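Local atomic coordinates of Iron(III) ABC transporter, periplasmic iron-compound-binding protein (Vibrio cholerae, PDB entry 3TEF), a protein that probably binds iron-loaded catecholate siderophores in the periplasm and hands them to an ABC transporter for import. Residues A[11-16]-A[91-96]; A[112-117]-A[143-148]; A[173-176]-A[182-185]; A[189-194]-A[209-214]. All coordinates share one frame; numbering follows the deposited sequence.

Contact 1: residues A[11-16]-A[91-96]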
loop_
_atom_site.group_PDB
_atom_site.type_symbol
_atom_site.label_atom_id
_atom_site.label_comp_id
_atom_site.label_asym_id
_atom_site.label_seq_id
_atom_site.Cartn_x
_atom_site.Cartn_y
_atom_site.Cartn_z
ATOM N N GLY A 11 -11.851 -3.433 14.251
ATOM C CA GLY A 11 -12.621 -4.332 15.092
ATOM C C GLY A 11 -13.015 -5.628 14.419
ATOM O O GLY A 11 -12.283 -6.136 13.567
ATOM N N LYS A 12 -14.168 -6.161 14.814
ATOM C CA LYS A 12 -14.656 -7.434 14.307
ATOM C C LYS A 12 -15.950 -7.231 13.536
ATOM O O LYS A 12 -16.823 -6.480 13.962
ATOM C CB LYS A 12 -14.888 -8.419 15.462
ATOM C CG LYS A 12 -13.609 -8.822 16.183
ATOM C CD LYS A 12 -13.921 -9.634 17.431
ATOM C CE LYS A 12 -14.766 -8.838 18.410
ATOM N NZ LYS A 12 -14.937 -9.571 19.689
ATOM N N THR A 13 -16.056 -7.905 12.393
ATOM C CA THR A 13 -17.252 -7.845 11.574
ATOM C C THR A 13 -17.725 -9.254 11.255
ATOM O O THR A 13 -16.942 -10.088 10.800
ATOM C CB THR A 13 -16.965 -7.114 10.250
ATOM O OG1 THR A 13 -16.552 -5.769 10.541
ATOM C CG2 THR A 13 -18.202 -7.098 9.366
ATOM N N THR A 14 -19.008 -9.509 11.476
ATOM C CA THR A 14 -19.584 -10.804 11.138
ATOM C C THR A 14 -20.531 -10.667 9.950
ATOM O O THR A 14 -21.357 -9.756 9.900
ATOM C CB THR A 14 -20.328 -11.418 12.342
ATOM O OG1 THR A 14 -19.403 -11.612 13.421
ATOM C CG2 THR A 14 -20.947 -12.752 11.959
ATOM N N LEU A 15 -20.386 -11.562 8.978
ATOM C CA LEU A 15 -21.269 -11.575 7.824
ATOM C C LEU A 15 -21.333 -12.970 7.226
ATOM O O LEU A 15 -20.435 -13.793 7.424
ATOM C CB LEU A 15 -20.795 -10.580 6.754
ATOM C CG LEU A 15 -19.504 -10.961 6.039
ATOM C CD1 LEU A 15 -19.434 -10.299 4.655
ATOM C CD2 LEU A 15 -18.295 -10.609 6.892
ATOM N N GLU A 16 -22.406 -13.230 6.496
ATOM C CA GLU A 16 -22.536 -14.459 5.730
ATOM C C GLU A 16 -21.473 -14.554 4.631
ATOM O O GLU A 16 -21.184 -13.577 3.933
ATOM C CB GLU A 16 -23.935 -14.528 5.131
ATOM C CG GLU A 16 -24.171 -15.707 4.206
ATOM C CD GLU A 16 -25.610 -15.772 3.729
ATOM O OE1 GLU A 16 -26.519 -15.563 4.565
ATOM O OE2 GLU A 16 -25.829 -16.016 2.521
ATOM N N LYS A 91 -11.951 6.722 8.925
ATOM C CA LYS A 91 -12.671 7.588 9.859
ATOM C C LYS A 91 -14.173 7.478 9.637
ATOM O O LYS A 91 -14.968 7.880 10.494
ATOM C CB LYS A 91 -12.221 9.049 9.757
ATOM C CG LYS A 91 -10.753 9.283 10.094
ATOM C CD LYS A 91 -10.422 10.779 10.177
ATOM C CE LYS A 91 -10.946 11.567 8.971
ATOM N NZ LYS A 91 -10.308 11.183 7.656
ATOM N N SER A 92 -14.563 6.929 8.483
ATOM C CA SER A 92 -15.976 6.821 8.144
ATOM C C SER A 92 -16.531 5.450 8.436
ATOM O O SER A 92 -17.674 5.158 8.106
ATOM C CB SER A 92 -16.217 7.156 6.667
ATOM O OG SER A 92 -16.037 8.538 6.422
ATOM N N TYR A 93 -15.712 4.596 9.037
ATOM C CA TYR A 93 -16.130 3.231 9.325
ATOM C C TYR A 93 -17.431 3.119 10.114
ATOM O O TYR A 93 -18.269 2.267 9.815
ATOM C CB TYR A 93 -15.031 2.494 10.079
ATOM C CG TYR A 93 -15.378 1.057 10.373
ATOM C CD1 TYR A 93 -15.133 0.061 9.444
ATOM C CD2 TYR A 93 -15.942 0.697 11.595
ATOM C CE1 TYR A 93 -15.436 -1.264 9.711
ATOM C CE2 TYR A 93 -16.256 -0.630 11.872
ATOM C CZ TYR A 93 -15.998 -1.598 10.933
ATOM O OH TYR A 93 -16.300 -2.914 11.178
ATOM N N ASP A 94 -17.591 3.949 11.143
ATOM C CA ASP A 94 -18.754 3.811 12.007
ATOM C C ASP A 94 -20.025 4.037 11.205
ATOM O O ASP A 94 -21.003 3.301 11.369
ATOM C CB ASP A 94 -18.686 4.753 13.215
ATOM C CG ASP A 94 -18.480 6.205 12.816
ATOM O OD1 ASP A 94 -17.951 6.474 11.704
ATOM O OD2 ASP A 94 -18.847 7.087 13.609
ATOM N N GLU A 95 -19.988 5.036 10.323
ATOM C CA GLU A 95 -21.129 5.349 9.472
ATOM C C GLU A 95 -21.395 4.251 8.445
ATOM O O GLU A 95 -22.546 3.864 8.218
ATOM C CB GLU A 95 -20.938 6.706 8.786
ATOM C CG GLU A 95 -21.021 7.875 9.743
ATOM C CD GLU A 95 -22.439 8.108 10.215
ATOM O OE1 GLU A 95 -23.369 7.780 9.446
ATOM O OE2 GLU A 95 -22.628 8.605 11.350
ATOM N N LEU A 96 -20.329 3.734 7.835
ATOM C CA LEU A 96 -20.491 2.682 6.835
ATOM C C LEU A 96 -21.004 1.402 7.499
ATOM O O LEU A 96 -21.785 0.659 6.910
ATOM C CB LEU A 96 -19.168 2.414 6.106
ATOM C CG LEU A 96 -18.599 3.519 5.210
ATOM C CD1 LEU A 96 -17.152 3.180 4.801
ATOM C CD2 LEU A 96 -19.468 3.766 3.952
HETATM O O HOH W 1 -17.157 -3.723 13.513
#
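Thr13 on strand 11-16 and Tyr93 at the start of helix 93-99 are the two residues that meet here. The strand begins at Gly11, whose phi of 112° carries the chain out of the preceding turn and brings its backbone near the outer end of the tyrosine. Lys12 comes next and sends its side chain the other way, but its carbonyl oxygen takes a bridging water: the water donates to Lys12 O at 2.8 Å and lies 2.6 Å from Tyr93 OH, in the plane of the ring and at its edge. Thr13 then turns its side chain toward the helix. With OG1 anti to the carbonyl carbon (chi1 -61°), the hydroxyl comes to 2.9 Å from Tyr93 OH, arriving at the ring edge near its plane, and the two side chains come from opposite directions and pass alongside. Both hydroxyls are hydrogen-bonded to the carbonyl oxygen of Thr102, so they share one acceptor, which is consistent with their lying side by side. Tyr93 reaches this far because its CG stands anti to the backbone N (chi1 -178°), which swings the ring off the helix; His8 and Leu10 pack against it. The strand itself is held by backbone bonds from Thr13 to Ile6 and from Leu15 to Val4. The arrangement is that of an N-terminal antiparallel beta hairpin, strands 3-8 and 11-16, laid beside the edge strand 102-104 of the parallel sheet in an alpha/beta lobe.

Contact 2: residues A[112-117]-A[143-148]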
loop_
_atom_site.group_PDB
_atom_site.type_symbol
_atom_site.label_atom_id
_atom_site.label_comp_id
_atom_site.label_asym_id
_atom_site.label_seq_id
_atom_site.Cartn_x
_atom_site.Cartn_y
_atom_site.Cartn_z
ATOM N N GLY A 112 4.162 -5.256 11.000
ATOM C CA GLY A 112 4.930 -5.268 9.766
ATOM C C GLY A 112 4.052 -5.462 8.546
ATOM O O GLY A 112 3.039 -6.163 8.594
ATOM N N TYR A 113 4.463 -4.850 7.440
ATOM C CA TYR A 113 3.677 -4.900 6.208
ATOM C C TYR A 113 3.288 -6.318 5.765
ATOM O O TYR A 113 2.111 -6.600 5.523
ATOM C CB TYR A 113 4.411 -4.197 5.064
ATOM C CG TYR A 113 3.645 -4.297 3.765
ATOM C CD1 TYR A 113 2.609 -3.403 3.480
ATOM C CD2 TYR A 113 3.939 -5.292 2.831
ATOM C CE1 TYR A 113 1.892 -3.494 2.305
ATOM C CE2 TYR A 113 3.226 -5.392 1.642
ATOM C CZ TYR A 113 2.203 -4.487 1.392
ATOM O OH TYR A 113 1.470 -4.568 0.245
ATOM N N TRP A 114 4.262 -7.212 5.641
ATOM C CA TRP A 114 3.958 -8.523 5.058
ATOM C C TRP A 114 3.134 -9.434 5.975
ATOM O O TRP A 114 2.168 -10.061 5.529
ATOM C CB TRP A 114 5.223 -9.216 4.515
ATOM C CG TRP A 114 4.985 -10.580 3.896
ATOM C CD1 TRP A 114 5.693 -11.729 4.157
ATOM C CD2 TRP A 114 3.980 -10.944 2.936
ATOM N NE1 TRP A 114 5.187 -12.772 3.426
ATOM C CE2 TRP A 114 4.135 -12.319 2.662
ATOM C CE3 TRP A 114 2.959 -10.240 2.276
ATOM C CZ2 TRP A 114 3.322 -13.011 1.757
ATOM C CZ3 TRP A 114 2.142 -10.925 1.379
ATOM C CH2 TRP A 114 2.327 -12.302 1.131
ATOM N N GLU A 115 3.477 -9.484 7.260
ATOM C CA GLU A 115 2.678 -10.280 8.190
ATOM C C GLU A 115 1.235 -9.784 8.212
ATOM O O GLU A 115 0.304 -10.583 8.173
ATOM C CB GLU A 115 3.274 -10.272 9.603
ATOM C CG GLU A 115 4.701 -10.801 9.689
ATOM C CD GLU A 115 4.787 -12.312 9.576
ATOM O OE1 GLU A 115 3.774 -12.942 9.196
ATOM O OE2 GLU A 115 5.870 -12.871 9.875
ATOM N N SER A 116 1.042 -8.469 8.244
ATOM C CA SER A 116 -0.315 -7.940 8.280
ATOM C C SER A 116 -1.043 -8.089 6.948
ATOM O O SER A 116 -2.233 -8.387 6.925
ATOM C CB SER A 116 -0.360 -6.486 8.791
ATOM O OG SER A 116 0.311 -5.605 7.913
ATOM N N THR A 117 -0.323 -7.924 5.842
ATOM C CA THR A 117 -0.917 -8.074 4.519
ATOM C C THR A 117 -1.414 -9.511 4.283
ATOM O O THR A 117 -2.497 -9.722 3.744
ATOM C CB THR A 117 0.075 -7.630 3.428
ATOM O OG1 THR A 117 0.292 -6.217 3.537
ATOM C CG2 THR A 117 -0.460 -7.965 2.023
ATOM N N ALA A 143 7.936 -16.502 -0.507
ATOM C CA ALA A 143 9.264 -16.966 -0.892
ATOM C C ALA A 143 10.110 -15.817 -1.422
ATOM O O ALA A 143 11.320 -15.763 -1.188
ATOM C CB ALA A 143 9.172 -18.094 -1.920
ATOM N N GLN A 144 9.453 -14.904 -2.130
ATOM C CA GLN A 144 10.091 -13.716 -2.686
ATOM C C GLN A 144 10.574 -12.768 -1.582
ATOM O O GLN A 144 11.711 -12.288 -1.620
ATOM C CB GLN A 144 9.131 -13.000 -3.644
ATOM C CG GLN A 144 8.806 -13.787 -4.924
ATOM C CD GLN A 144 7.658 -13.186 -5.730
ATOM O OE1 GLN A 144 6.654 -12.737 -5.174
ATOM N NE2 GLN A 144 7.810 -13.170 -7.054
ATOM N N PHE A 145 9.708 -12.499 -0.609
ATOM C CA PHE A 145 10.097 -11.731 0.567
ATOM C C PHE A 145 11.298 -12.359 1.255
ATOM O O PHE A 145 12.257 -11.669 1.599
ATOM C CB PHE A 145 8.948 -11.637 1.570
ATOM C CG PHE A 145 8.023 -10.464 1.333
ATOM C CD1 PHE A 145 8.359 -9.195 1.786
ATOM C CD2 PHE A 145 6.822 -10.639 0.668
ATOM C CE1 PHE A 145 7.506 -8.111 1.569
ATOM C CE2 PHE A 145 5.967 -9.568 0.451
ATOM C CZ PHE A 145 6.308 -8.301 0.897
ATOM N N LYS A 146 11.230 -13.669 1.472
ATOM C CA LYS A 146 12.266 -14.360 2.231
ATOM C C LYS A 146 13.611 -14.267 1.518
ATOM O O LYS A 146 14.652 -14.061 2.154
ATOM C CB LYS A 146 11.882 -15.826 2.454
ATOM C CG LYS A 146 10.644 -16.030 3.317
ATOM C CD LYS A 146 10.857 -15.539 4.737
ATOM C CE LYS A 146 9.591 -15.699 5.594
ATOM N NZ LYS A 146 9.104 -17.113 5.660
ATOM N N SER A 147 13.589 -14.415 0.198
ATOM C CA SER A 147 14.818 -14.373 -0.586
ATOM C C SER A 147 15.468 -12.987 -0.538
ATOM O O SER A 147 16.674 -12.867 -0.325
ATOM C CB SER A 147 14.556 -14.803 -2.030
ATOM O OG SER A 147 13.692 -13.887 -2.681
ATOM N N ILE A 148 14.663 -11.942 -0.714
ATOM C CA ILE A 148 15.173 -10.576 -0.651
ATOM C C ILE A 148 15.766 -10.263 0.713
ATOM O O ILE A 148 16.845 -9.676 0.815
ATOM C CB ILE A 148 14.058 -9.547 -0.926
ATOM C CG1 ILE A 148 13.560 -9.679 -2.364
ATOM C CG2 ILE A 148 14.561 -8.142 -0.628
ATOM C CD1 ILE A 148 12.209 -9.032 -2.606
#
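Helix 113-128, just past its N-cap Gly112, runs beside the long helix 131-154, with Trp114 CA and Phe145 CA 8.3 Å apart, a spacing filled by rings. The two helices follow each other along the chain as a helical hairpin, and the second is consistent with the long connecting helix that joins the lobes in class III (cluster A) periplasmic binding proteins. Trp114 and Phe145 carry the contact as an offset stack: the five-membered ring of the indole lies over the phenyl with centroids 4.0 Å apart and planes at 13°. The closest atoms are Trp114 CD2 and Phe145 CE2 at 3.5 Å, the latter displaced toward the indole rim. Trp114 CB adds a CH-pi contact over the same phenyl face, 3.9 Å from the Phe145 centroid. The torsion makes this possible: CG of Trp114 stands anti to the backbone N (chi1 180°), pushing the indole out toward the second helix. Its NE1 is hydrogen-bonded to Asp142 OD1, while the other carboxylate oxygen of Asp142 makes a salt bridge with Lys146, so the flat group is fixed in rotation as well as stacked. Phe185 stacks, well offset, on the opposite face of Phe145, so both faces have an aromatic partner. Tyr113 joins from the side, its CD2 4.3 Å from Phe145 CZ, and its hydroxyl is bonded to Thr270 on helix 267-279. Behind it, Thr117 OG1 donates to Tyr113 O at 2.7 Å and hangs 3.3 Å above the centre of the Tyr113 ring.

Contact 3: residues A[173-176]-A[182-185]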
loop_
_atom_site.group_PDB
_atom_site.type_symbol
_atom_site.label_atom_id
_atom_site.label_comp_id
_atom_site.label_asym_id
_atom_site.label_seq_id
_atom_site.Cartn_x
_atom_site.Cartn_y
_atom_site.Cartn_z
ATOM N N GLY A 173 10.662 5.413 8.655
ATOM C CA GLY A 173 11.479 4.302 9.122
ATOM C C GLY A 173 10.727 2.992 9.287
ATOM O O GLY A 173 9.669 2.783 8.682
ATOM N N ALA A 174 11.262 2.114 10.136
ATOM C CA ALA A 174 10.750 0.750 10.265
ATOM C C ALA A 174 9.331 0.666 10.823
ATOM O O ALA A 174 8.603 -0.287 10.542
ATOM C CB ALA A 174 11.699 -0.092 11.112
ATOM N N ASN A 175 8.947 1.649 11.630
ATOM C CA ASN A 175 7.638 1.628 12.264
ATOM C C ASN A 175 6.668 2.587 11.596
ATOM O O ASN A 175 5.903 3.296 12.247
ATOM C CB ASN A 175 7.780 1.904 13.758
ATOM C CG ASN A 175 8.594 0.827 14.462
ATOM O OD1 ASN A 175 8.350 -0.366 14.275
ATOM N ND2 ASN A 175 9.581 1.242 15.248
ATOM N N SER A 176 6.702 2.575 10.271
ATOM C CA SER A 176 5.918 3.483 9.461
ATOM C C SER A 176 5.134 2.688 8.427
ATOM O O SER A 176 5.216 1.453 8.366
ATOM C CB SER A 176 6.847 4.448 8.725
ATOM O OG SER A 176 7.487 3.778 7.646
ATOM N N TYR A 182 12.148 -2.431 5.956
ATOM C CA TYR A 182 13.041 -2.791 7.054
ATOM C C TYR A 182 12.684 -4.130 7.685
ATOM O O TYR A 182 13.560 -4.960 7.943
ATOM C CB TYR A 182 13.043 -1.663 8.094
ATOM C CG TYR A 182 13.425 -0.357 7.445
ATOM C CD1 TYR A 182 14.729 -0.139 7.034
ATOM C CD2 TYR A 182 12.475 0.626 7.171
ATOM C CE1 TYR A 182 15.099 1.019 6.404
ATOM C CE2 TYR A 182 12.840 1.804 6.525
ATOM C CZ TYR A 182 14.155 1.991 6.149
ATOM O OH TYR A 182 14.558 3.147 5.515
ATOM N N LYS A 183 11.395 -4.341 7.927
ATOM C CA LYS A 183 10.931 -5.527 8.639
ATOM C C LYS A 183 10.789 -6.759 7.747
ATOM O O LYS A 183 10.938 -7.893 8.211
ATOM C CB LYS A 183 9.614 -5.242 9.367
ATOM C CG LYS A 183 9.706 -4.112 10.379
ATOM C CD LYS A 183 8.512 -4.086 11.325
ATOM C CE LYS A 183 8.622 -2.911 12.292
ATOM N NZ LYS A 183 7.534 -2.921 13.312
ATOM N N ASP A 184 10.498 -6.539 6.473
ATOM C CA ASP A 184 10.244 -7.646 5.553
ATOM C C ASP A 184 11.334 -7.840 4.527
ATOM O O ASP A 184 11.669 -8.963 4.202
ATOM C CB ASP A 184 8.903 -7.462 4.845
ATOM C CG ASP A 184 7.755 -7.338 5.815
ATOM O OD1 ASP A 184 7.710 -8.113 6.794
ATOM O OD2 ASP A 184 6.900 -6.454 5.614
ATOM N N PHE A 185 11.880 -6.747 4.011
ATOM C CA PHE A 185 12.859 -6.832 2.941
ATOM C C PHE A 185 14.292 -6.846 3.470
ATOM O O PHE A 185 15.239 -7.065 2.711
ATOM C CB PHE A 185 12.646 -5.688 1.952
ATOM C CG PHE A 185 11.426 -5.856 1.088
ATOM C CD1 PHE A 185 11.218 -7.028 0.375
ATOM C CD2 PHE A 185 10.475 -4.850 0.999
ATOM C CE1 PHE A 185 10.100 -7.188 -0.431
ATOM C CE2 PHE A 185 9.343 -5.004 0.195
ATOM C CZ PHE A 185 9.158 -6.167 -0.526
#
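Lys183 reaches out of helix 180-184 to grip a type I turn, Gly173 to Ser176. Its CB points at the turn, and from CG onward the chain is fully extended, so it runs alongside the Ala174 carbonyl oxygen. CG and CD pass Ala174 O at 4.0 and 3.9 Å, and CE closes to 3.2 Å from the same oxygen. At the tip NZ donates to Asn175 OD1 at 2.8 Å, arriving at a C=O...N angle of 167°, almost in line with the amide carbonyl, while the lysine chain lies roughly perpendicular to the asparagine. Asn175 starts off pointing away from the helix, and its amide is brought back to meet the lysine. NZ is also bonded to the carbonyl oxygens of Ala109 and Asp110, so three acceptors surround the ammonium group and probably stabilise its charge. One residue earlier, Tyr182 packs on the other part of the turn: its CB lies 3.7 Å from Ala174 CB, and CD2 comes within 3.5 Å of Ala174 N as the ring passes obliquely by Gly173. The tyrosine hydroxyl goes on to bond Ala159 O on strand 158-165. Within the turn, Ser176 OG donates to Gly173 O at 2.6 Å, bridging first and last residues, and accepts from Phe178 N. Such a beta turn, set between strand 168-172 and helix 180-184, folds back onto the helix it leads into, and here the lysine also ties it to the 109-110 loop that precedes helix 113-128.

Contact 4: residues A[189-194]-A[209-214]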
loop_
_atom_site.group_PDB
_atom_site.type_symbol
_atom_site.label_atom_id
_atom_site.label_comp_id
_atom_site.label_asym_id
_atom_site.label_seq_id
_atom_site.Cartn_x
_atom_site.Cartn_y
_atom_site.Cartn_z
ATOM N N GLU A 189 17.822 0.757 8.898
ATOM C CA GLU A 189 17.629 2.189 8.697
ATOM C C GLU A 189 18.969 2.918 8.673
ATOM O O GLU A 189 19.792 2.735 9.573
ATOM C CB GLU A 189 16.762 2.777 9.805
ATOM C CG GLU A 189 15.376 2.172 9.963
ATOM C CD GLU A 189 14.628 2.813 11.125
ATOM O OE1 GLU A 189 15.279 3.502 11.927
ATOM O OE2 GLU A 189 13.402 2.648 11.246
ATOM N N THR A 190 19.190 3.745 7.655
ATOM C CA THR A 190 20.376 4.595 7.627
ATOM C C THR A 190 20.402 5.399 8.911
ATOM O O THR A 190 21.372 5.357 9.661
ATOM C CB THR A 190 20.383 5.574 6.438
ATOM O OG1 THR A 190 20.297 4.847 5.209
ATOM C CG2 THR A 190 21.663 6.394 6.433
ATOM N N VAL A 191 19.328 6.133 9.169
ATOM C CA VAL A 191 19.174 6.788 10.461
ATOM C C VAL A 191 17.868 6.381 11.127
ATOM O O VAL A 191 16.792 6.515 10.547
ATOM C CB VAL A 191 19.308 8.338 10.386
ATOM C CG1 VAL A 191 19.245 8.834 8.956
ATOM C CG2 VAL A 191 18.265 9.028 11.293
ATOM N N PRO A 192 17.972 5.833 12.344
ATOM C CA PRO A 192 16.798 5.468 13.134
ATOM C C PRO A 192 15.890 6.674 13.312
ATOM O O PRO A 192 16.272 7.636 13.976
ATOM C CB PRO A 192 17.401 5.050 14.474
ATOM C CG PRO A 192 18.760 4.547 14.120
ATOM C CD PRO A 192 19.227 5.440 13.006
ATOM N N VAL A 193 14.706 6.624 12.712
ATOM C CA VAL A 193 13.760 7.726 12.820
ATOM C C VAL A 193 12.932 7.625 14.106
ATOM O O VAL A 193 11.784 8.076 14.152
ATOM C CB VAL A 193 12.819 7.778 11.605
ATOM C CG1 VAL A 193 13.623 7.823 10.304
ATOM C CG2 VAL A 193 11.902 6.580 11.618
ATOM N N SER A 194 13.526 7.026 15.139
ATOM C CA SER A 194 12.914 6.933 16.471
ATOM C C SER A 194 11.409 6.648 16.408
ATOM O O SER A 194 10.950 5.897 15.541
ATOM C CB SER A 194 13.192 8.205 17.287
ATOM O OG SER A 194 14.560 8.308 17.658
ATOM N N ARG A 209 22.476 13.985 1.866
ATOM C CA ARG A 209 23.918 14.016 1.618
ATOM C C ARG A 209 24.726 13.794 2.896
ATOM O O ARG A 209 25.676 13.012 2.908
ATOM C CB ARG A 209 24.316 15.340 0.957
ATOM C CG ARG A 209 25.818 15.570 0.843
ATOM C CD ARG A 209 26.505 14.464 0.062
ATOM N NE ARG A 209 27.951 14.676 -0.003
ATOM C CZ ARG A 209 28.849 13.980 0.689
ATOM N NH1 ARG A 209 28.461 13.001 1.497
ATOM N NH2 ARG A 209 30.140 14.256 0.563
ATOM N N GLU A 210 24.342 14.479 3.970
ATOM C CA GLU A 210 25.066 14.391 5.235
ATOM C C GLU A 210 25.050 12.959 5.789
ATOM O O GLU A 210 26.087 12.431 6.209
ATOM C CB GLU A 210 24.526 15.410 6.259
ATOM C CG GLU A 210 23.135 15.091 6.855
ATOM C CD GLU A 210 22.513 16.254 7.651
ATOM O OE1 GLU A 210 22.672 17.427 7.240
ATOM O OE2 GLU A 210 21.855 15.993 8.687
ATOM N N HIS A 211 23.879 12.325 5.767
ATOM C CA HIS A 211 23.734 10.978 6.308
ATOM C C HIS A 211 24.228 9.894 5.352
ATOM O O HIS A 211 24.547 8.783 5.779
ATOM C CB HIS A 211 22.295 10.718 6.755
ATOM C CG HIS A 211 21.928 11.417 8.028
ATOM N ND1 HIS A 211 21.251 12.619 8.050
ATOM C CD2 HIS A 211 22.161 11.094 9.321
ATOM C CE1 HIS A 211 21.069 12.996 9.303
ATOM N NE2 HIS A 211 21.613 12.090 10.093
ATOM N N ASN A 212 24.290 10.219 4.064
ATOM C CA ASN A 212 24.927 9.346 3.081
ATOM C C ASN A 212 24.449 7.888 3.132
ATOM O O ASN A 212 25.207 6.988 3.504
ATOM C CB ASN A 212 26.448 9.408 3.262
ATOM C CG ASN A 212 27.206 8.864 2.066
ATOM O OD1 ASN A 212 26.703 8.865 0.942
ATOM N ND2 ASN A 212 28.429 8.398 2.304
ATOM N N PRO A 213 23.187 7.647 2.751
ATOM C CA PRO A 213 22.660 6.276 2.754
ATOM C C PRO A 213 23.339 5.417 1.687
ATOM O O PRO A 213 23.738 5.935 0.640
ATOM C CB PRO A 213 21.184 6.472 2.396
ATOM C CG PRO A 213 21.169 7.738 1.588
ATOM C CD PRO A 213 22.219 8.617 2.204
ATOM N N LYS A 214 23.470 4.120 1.952
ATOM C CA LYS A 214 24.025 3.195 0.969
ATOM C C LYS A 214 22.999 2.890 -0.115
ATOM O O LYS A 214 23.338 2.669 -1.283
ATOM C CB LYS A 214 24.469 1.896 1.646
ATOM C CG LYS A 214 25.980 1.708 1.734
ATOM C CD LYS A 214 26.560 2.322 3.004
ATOM C CE LYS A 214 26.576 3.846 2.954
ATOM N NZ LYS A 214 26.894 4.441 4.292
#
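The loop leaving strand 188-189 and the end of helix 205-211, where the chain turns into strand 215-220, meet over strand 158-165, which pairs in parallel with both strands. Thr190 and Pro213 are the nearest residues, their CA atoms 5.6 Å apart. Holding OG1 opposite its carbonyl carbon (chi1 -58°), Thr190 rests that atom on Pro213 CB at 3.4 Å and sets its methyl CG2 3.8 Å from His211 O. The hydroxyl is hydrogen-bonded to Asp158 OD2, which also accepts from Lys214 N, so a single carboxylate oxygen pins both segments. Beside this, Val191 CG1 sits over one face of the His211 imidazole, 4.0 Å from its centroid and 24° off the ring normal, a CH-pi contact shifted toward CD2. His211 ND1 is bonded to Tyr207 O one turn back, which holds the ring steady under the valine methyl. Asn212 then takes a positive phi of 50°, ending the helix and sending the chain into Pro213. Met160 touches Thr190, Val191, His211 and Pro213 from the strand below. This is packing at the strand and helix ends of the C-terminal alpha/beta lobe, around the parallel strands of its mixed sheet.

Overall arrangement
Contact 1 stands apart in the N-terminal lobe: its centre is about 40 Å from that of contact 4, on the opposite side of the chain's centre, and about 27 Å from that of contact 2. The other three are linked in series, 2 to 3 and 3 to 4. Contacts 2 and 3 have centres about 11 Å apart and touch where Asp184 OD2 lies 2.7 Å from Trp114 N, a probable hydrogen bond, and where Phe185 CZ packs 3.3 Å from Phe145 CE1. Contact 3 passes on to contact 4, about 14 Å away between centres, through Tyr182 CE1 and Glu189 CA at 3.6 Å. In this family the siderophore is expected to bind between the two lobes.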